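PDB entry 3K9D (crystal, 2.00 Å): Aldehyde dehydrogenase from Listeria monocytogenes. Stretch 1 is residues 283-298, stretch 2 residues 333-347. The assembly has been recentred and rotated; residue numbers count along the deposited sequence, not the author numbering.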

# COMPACT_ATOMS: atom_id res chain seq x y z
N GLU A 283 -4.77 33.51 30.38
CA GLU A 283 -5.82 32.56 29.99
C GLU A 283 -5.28 31.48 29.06
O GLU A 283 -5.68 30.32 29.17
CB GLU A 283 -6.97 33.28 29.29
CG GLU A 283 -7.71 34.26 30.16
CD GLU A 283 -8.77 35.01 29.41
OE1 GLU A 283 -8.50 35.47 28.28
OE2 GLU A 283 -9.89 35.13 29.95
N ALA A 284 -4.41 31.87 28.12
CA ALA A 284 -3.76 30.95 27.20
C ALA A 284 -2.87 29.96 27.96
O ALA A 284 -2.85 28.78 27.63
CB ALA A 284 -2.95 31.70 26.17
N VAL A 285 -2.15 30.45 28.96
CA VAL A 285 -1.33 29.60 29.83
C VAL A 285 -2.20 28.64 30.66
O VAL A 285 -1.86 27.46 30.81
CB VAL A 285 -0.41 30.44 30.75
CG1 VAL A 285 0.20 29.58 31.86
CG2 VAL A 285 0.70 31.08 29.94
N GLN A 286 -3.31 29.15 31.19
CA GLN A 286 -4.24 28.35 31.99
C GLN A 286 -4.83 27.21 31.19
O GLN A 286 -4.85 26.08 31.65
CB GLN A 286 -5.36 29.22 32.57
CG GLN A 286 -6.13 28.54 33.70
CD GLN A 286 -6.93 29.52 34.54
OE1 GLN A 286 -7.74 29.12 35.38
NE2 GLN A 286 -6.70 30.82 34.32
N LEU A 287 -5.31 27.51 29.98
CA LEU A 287 -5.89 26.50 29.09
C LEU A 287 -4.81 25.52 28.61
O LEU A 287 -5.08 24.33 28.48
CB LEU A 287 -6.61 27.17 27.91
CG LEU A 287 -7.30 26.28 26.87
CD1 LEU A 287 -8.40 25.44 27.49
CD2 LEU A 287 -7.82 27.07 25.69
N GLY A 288 -3.59 26.01 28.39
CA GLY A 288 -2.46 25.16 28.00
C GLY A 288 -2.10 24.10 29.04
O GLY A 288 -1.83 22.94 28.69
N LYS A 289 -2.09 24.50 30.31
CA LYS A 289 -1.89 23.57 31.43
C LYS A 289 -2.99 22.50 31.49
O LYS A 289 -2.70 21.32 31.72
CB LYS A 289 -1.81 24.33 32.76
CG LYS A 289 -0.54 25.17 32.92
CD LYS A 289 -0.51 25.91 34.25
CE LYS A 289 0.75 26.73 34.40
NZ LYS A 289 0.65 27.73 35.51
N PHE A 290 -4.23 22.90 31.25
CA PHE A 290 -5.36 21.95 31.22
C PHE A 290 -5.35 20.96 30.02
O PHE A 290 -5.61 19.76 30.19
CB PHE A 290 -6.70 22.69 31.27
CG PHE A 290 -7.89 21.78 31.27
CD1 PHE A 290 -8.26 21.10 32.43
CD2 PHE A 290 -8.62 21.57 30.10
CE1 PHE A 290 -9.35 20.22 32.44
CE2 PHE A 290 -9.72 20.70 30.10
CZ PHE A 290 -10.08 20.02 31.27
N ILE A 291 -5.06 21.49 28.83
CA ILE A 291 -5.00 20.72 27.59
C ILE A 291 -3.89 19.64 27.59
O ILE A 291 -4.12 18.50 27.16
CB ILE A 291 -4.78 21.67 26.36
CG1 ILE A 291 -6.04 22.44 25.98
CG2 ILE A 291 -4.35 20.89 25.14
CD1 ILE A 291 -5.79 23.43 24.83
N LEU A 292 -2.69 20.01 28.07
CA LEU A 292 -1.56 19.08 28.05
C LEU A 292 -1.45 18.29 29.35
O LEU A 292 -1.23 18.86 30.42
CB LEU A 292 -0.25 19.82 27.75
CG LEU A 292 1.02 18.95 27.66
CD1 LEU A 292 1.00 18.03 26.44
CD2 LEU A 292 2.29 19.79 27.67
N ARG A 293 -1.62 16.97 29.23
CA ARG A 293 -1.51 16.01 30.34
C ARG A 293 -0.03 15.78 30.72
O ARG A 293 0.86 16.00 29.88
CB ARG A 293 -2.20 14.68 29.95
CG ARG A 293 -3.51 14.42 30.69
CD ARG A 293 -4.64 13.98 29.77
NE ARG A 293 -4.91 12.55 29.78
CZ ARG A 293 -4.92 11.78 28.69
NH1 ARG A 293 -5.18 10.49 28.78
NH2 ARG A 293 -4.66 12.30 27.51
N PRO A 294 0.23 15.38 31.99
CA PRO A 294 1.61 15.11 32.45
C PRO A 294 2.32 13.93 31.77
O PRO A 294 3.55 13.87 31.79
CB PRO A 294 1.43 14.82 33.95
CG PRO A 294 0.12 15.42 34.30
CD PRO A 294 -0.73 15.22 33.09
N ASN A 295 1.56 13.00 31.18
CA ASN A 295 2.17 11.91 30.40
C ASN A 295 2.57 12.33 28.98
O ASN A 295 3.22 11.56 28.26
CB ASN A 295 1.29 10.64 30.41
CG ASN A 295 0.11 10.71 29.44
OD1 ASN A 295 -0.44 11.77 29.18
ND2 ASN A 295 -0.29 9.55 28.93
N GLY A 296 2.19 13.54 28.60
CA GLY A 296 2.56 14.11 27.31
C GLY A 296 1.44 14.11 26.29
O GLY A 296 1.56 14.73 25.23
N SER A 297 0.36 13.40 26.61
CA SER A 297 -0.80 13.36 25.73
C SER A 297 -1.67 14.61 25.88
O SER A 297 -1.52 15.40 26.83
CB SER A 297 -1.62 12.10 25.99
OG SER A 297 -2.14 12.12 27.31
N MET A 298 -2.58 14.79 24.93
CA MET A 298 -3.53 15.89 24.97
C MET A 298 -4.79 15.37 25.68
O MET A 298 -5.13 14.19 25.53
CB MET A 298 -3.84 16.37 23.55
CG MET A 298 -2.59 16.74 22.71
SD MET A 298 -1.85 18.35 23.06
CE MET A 298 -3.04 19.40 22.21
N GLY A 333 6.51 22.38 19.50
CA GLY A 333 7.12 21.30 20.29
C GLY A 333 6.15 20.47 21.09
O GLY A 333 5.02 20.90 21.33
N ALA A 334 6.60 19.29 21.53
CA ALA A 334 5.74 18.35 22.28
C ALA A 334 5.19 18.96 23.57
O ALA A 334 4.07 18.65 23.99
CB ALA A 334 6.50 17.05 22.57
N LYS A 335 6.00 19.84 24.17
CA LYS A 335 5.70 20.57 25.41
C LYS A 335 4.86 21.84 25.15
O LYS A 335 4.61 22.62 26.08
CB LYS A 335 7.00 21.01 26.11
CG LYS A 335 8.22 20.08 25.98
CD LYS A 335 9.21 20.58 24.92
CE LYS A 335 9.35 19.60 23.75
NZ LYS A 335 10.05 18.34 24.16
N ILE A 336 4.47 22.05 23.90
CA ILE A 336 3.69 23.23 23.49
C ILE A 336 2.32 22.76 22.93
O ILE A 336 2.19 22.45 21.75
CB ILE A 336 4.49 24.14 22.50
CG1 ILE A 336 5.53 24.99 23.26
CG2 ILE A 336 3.60 25.12 21.79
CD1 ILE A 336 6.88 24.35 23.48
N PRO A 337 1.30 22.66 23.81
CA PRO A 337 -0.04 22.15 23.45
C PRO A 337 -0.74 22.84 22.25
O PRO A 337 -1.44 22.16 21.49
CB PRO A 337 -0.85 22.34 24.74
CG PRO A 337 -0.09 23.34 25.54
CD PRO A 337 1.35 23.02 25.24
N TYR A 338 -0.54 24.14 22.06
CA TYR A 338 -1.16 24.85 20.91
C TYR A 338 -0.59 24.49 19.54
O TYR A 338 -1.27 24.64 18.51
CB TYR A 338 -1.15 26.37 21.12
CG TYR A 338 -1.99 26.78 22.30
CD1 TYR A 338 -3.35 26.47 22.34
CD2 TYR A 338 -1.42 27.46 23.38
CE1 TYR A 338 -4.13 26.83 23.44
CE2 TYR A 338 -2.20 27.81 24.48
CZ TYR A 338 -3.55 27.50 24.49
OH TYR A 338 -4.33 27.86 25.57
N SER A 339 0.65 23.99 19.53
CA SER A 339 1.31 23.54 18.30
C SER A 339 0.91 22.12 17.91
O SER A 339 1.47 21.55 16.97
CB SER A 339 2.83 23.63 18.45
OG SER A 339 3.34 22.61 19.31
N ARG A 340 -0.07 21.55 18.62
CA ARG A 340 -0.49 20.16 18.45
C ARG A 340 -2.00 20.01 18.20
O ARG A 340 -2.75 20.99 18.26
CB ARG A 340 -0.06 19.33 19.67
CG ARG A 340 1.46 19.40 19.98
CD ARG A 340 1.85 18.57 21.19
NE ARG A 340 1.26 17.23 21.16
CZ ARG A 340 1.33 16.35 22.16
NH1 ARG A 340 0.78 15.15 22.03
NH2 ARG A 340 1.96 16.67 23.28
N GLU A 341 -2.43 18.79 17.91
CA GLU A 341 -3.79 18.55 17.47
C GLU A 341 -4.77 18.71 18.64
O GLU A 341 -4.68 18.01 19.65
CB GLU A 341 -3.90 17.18 16.81
CG GLU A 341 -5.31 16.76 16.41
CD GLU A 341 -5.40 15.28 16.14
OE1 GLU A 341 -5.21 14.49 17.09
OE2 GLU A 341 -5.64 14.90 14.98
N LYS A 342 -5.66 19.70 18.51
CA LYS A 342 -6.70 19.96 19.48
C LYS A 342 -7.99 19.75 18.73
O LYS A 342 -8.36 20.57 17.89
CB LYS A 342 -6.63 21.41 19.99
CG LYS A 342 -5.25 21.87 20.41
CD LYS A 342 -5.12 23.38 20.48
CE LYS A 342 -5.14 24.07 19.12
NZ LYS A 342 -4.00 23.81 18.19
N LEU A 343 -8.66 18.65 19.01
CA LEU A 343 -9.87 18.30 18.28
C LEU A 343 -11.06 18.98 18.95
O LEU A 343 -11.92 18.32 19.52
CB LEU A 343 -10.06 16.78 18.23
CG LEU A 343 -9.17 15.97 17.29
CD1 LEU A 343 -9.51 14.48 17.42
CD2 LEU A 343 -9.31 16.43 15.83
N ALA A 344 -11.08 20.30 18.85
CA ALA A 344 -11.92 21.18 19.66
C ALA A 344 -11.84 22.57 19.05
O ALA A 344 -10.84 22.89 18.38
CB ALA A 344 -11.40 21.20 21.11
N PRO A 345 -12.86 23.44 19.30
CA PRO A 345 -12.85 24.82 18.78
C PRO A 345 -11.77 25.71 19.44
O PRO A 345 -12.07 26.75 20.06
CB PRO A 345 -14.28 25.32 19.08
CG PRO A 345 -14.68 24.55 20.31
CD PRO A 345 -14.08 23.17 20.08
N ILE A 346 -10.52 25.27 19.33
CA ILE A 346 -9.37 25.98 19.87
C ILE A 346 -8.33 26.14 18.76
O ILE A 346 -7.97 25.16 18.09
CB ILE A 346 -8.71 25.22 21.07
CG1 ILE A 346 -9.74 24.83 22.13
CG2 ILE A 346 -7.56 26.07 21.70
CD1 ILE A 346 -9.22 23.91 23.24
N LEU A 347 -7.80 27.35 18.62
CA LEU A 347 -6.74 27.66 17.66
C LEU A 347 -5.51 28.30 18.29
O LEU A 347 -5.62 29.10 19.21
CB LEU A 347 -7.27 28.63 16.59
CG LEU A 347 -8.29 28.10 15.58
CD1 LEU A 347 -8.92 29.27 14.85
CD2 LEU A 347 -7.65 27.09 14.60

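Contact between the helix ending at Ile291, with the loop that follows it, and the segment 333-347 of the same chain; 612 Å² is buried, both sides summed. Two polar anchors, each ending on a backbone carbonyl, bracket an apolar middle. At the helix, Tyr338 OH donates to Ala284 O (2.7 Å). That carbonyl also accepts the helical bond from Gly288 N (3.0 Å), so it serves two donors at once. Gly288 N itself lies 3.5 Å from Tyr338 OH, but the angle is poor and no bond forms. Gly288 has no side chain, and the tyrosine ring and Pro337 pack close to the backbone here, with Pro337 CG 3.6 Å from Gly288 O.

At the loop, the guanidinium of Arg340 reaches Gly296 O, which lies near its plane: NH2 donates at 2.8 Å with an angle of 162°, whereas NH1 to the same oxygen is a weak bond at 3.3 Å. Arg340 NH2 also donates to Ala334 O (3.0 Å), tying the two loops through one nitrogen, and Arg340 NE is satisfied elsewhere in the structure. Met298 CG covers one face of the guanidinium, 3.8 Å from Arg340 NH1. The Gly296 turn is braced by Asn295 OD1, which accepts from both Ser297 N (3.1 Å) and Ser297 OG (2.6 Å).

Between the anchors, Ile291 CG2 meets Pro337 CB at 3.8 Å and Ile291 CD1 meets Ile346 CD1 at 3.8 Å; Leu292 CB lies 4.0 Å from Pro337 CB. Met298 CE comes within 3.3 Å of both Pro337 O and Glu341 O, tight van der Waals contacts. Pro337 O is not left unpaired, since it accepts from Arg340 N (3.2 Å). Lys342 turns its amine away from the helix, and Lys342 NZ donates to Tyr338 O (2.9 Å) and Arg340 O (3.1 Å).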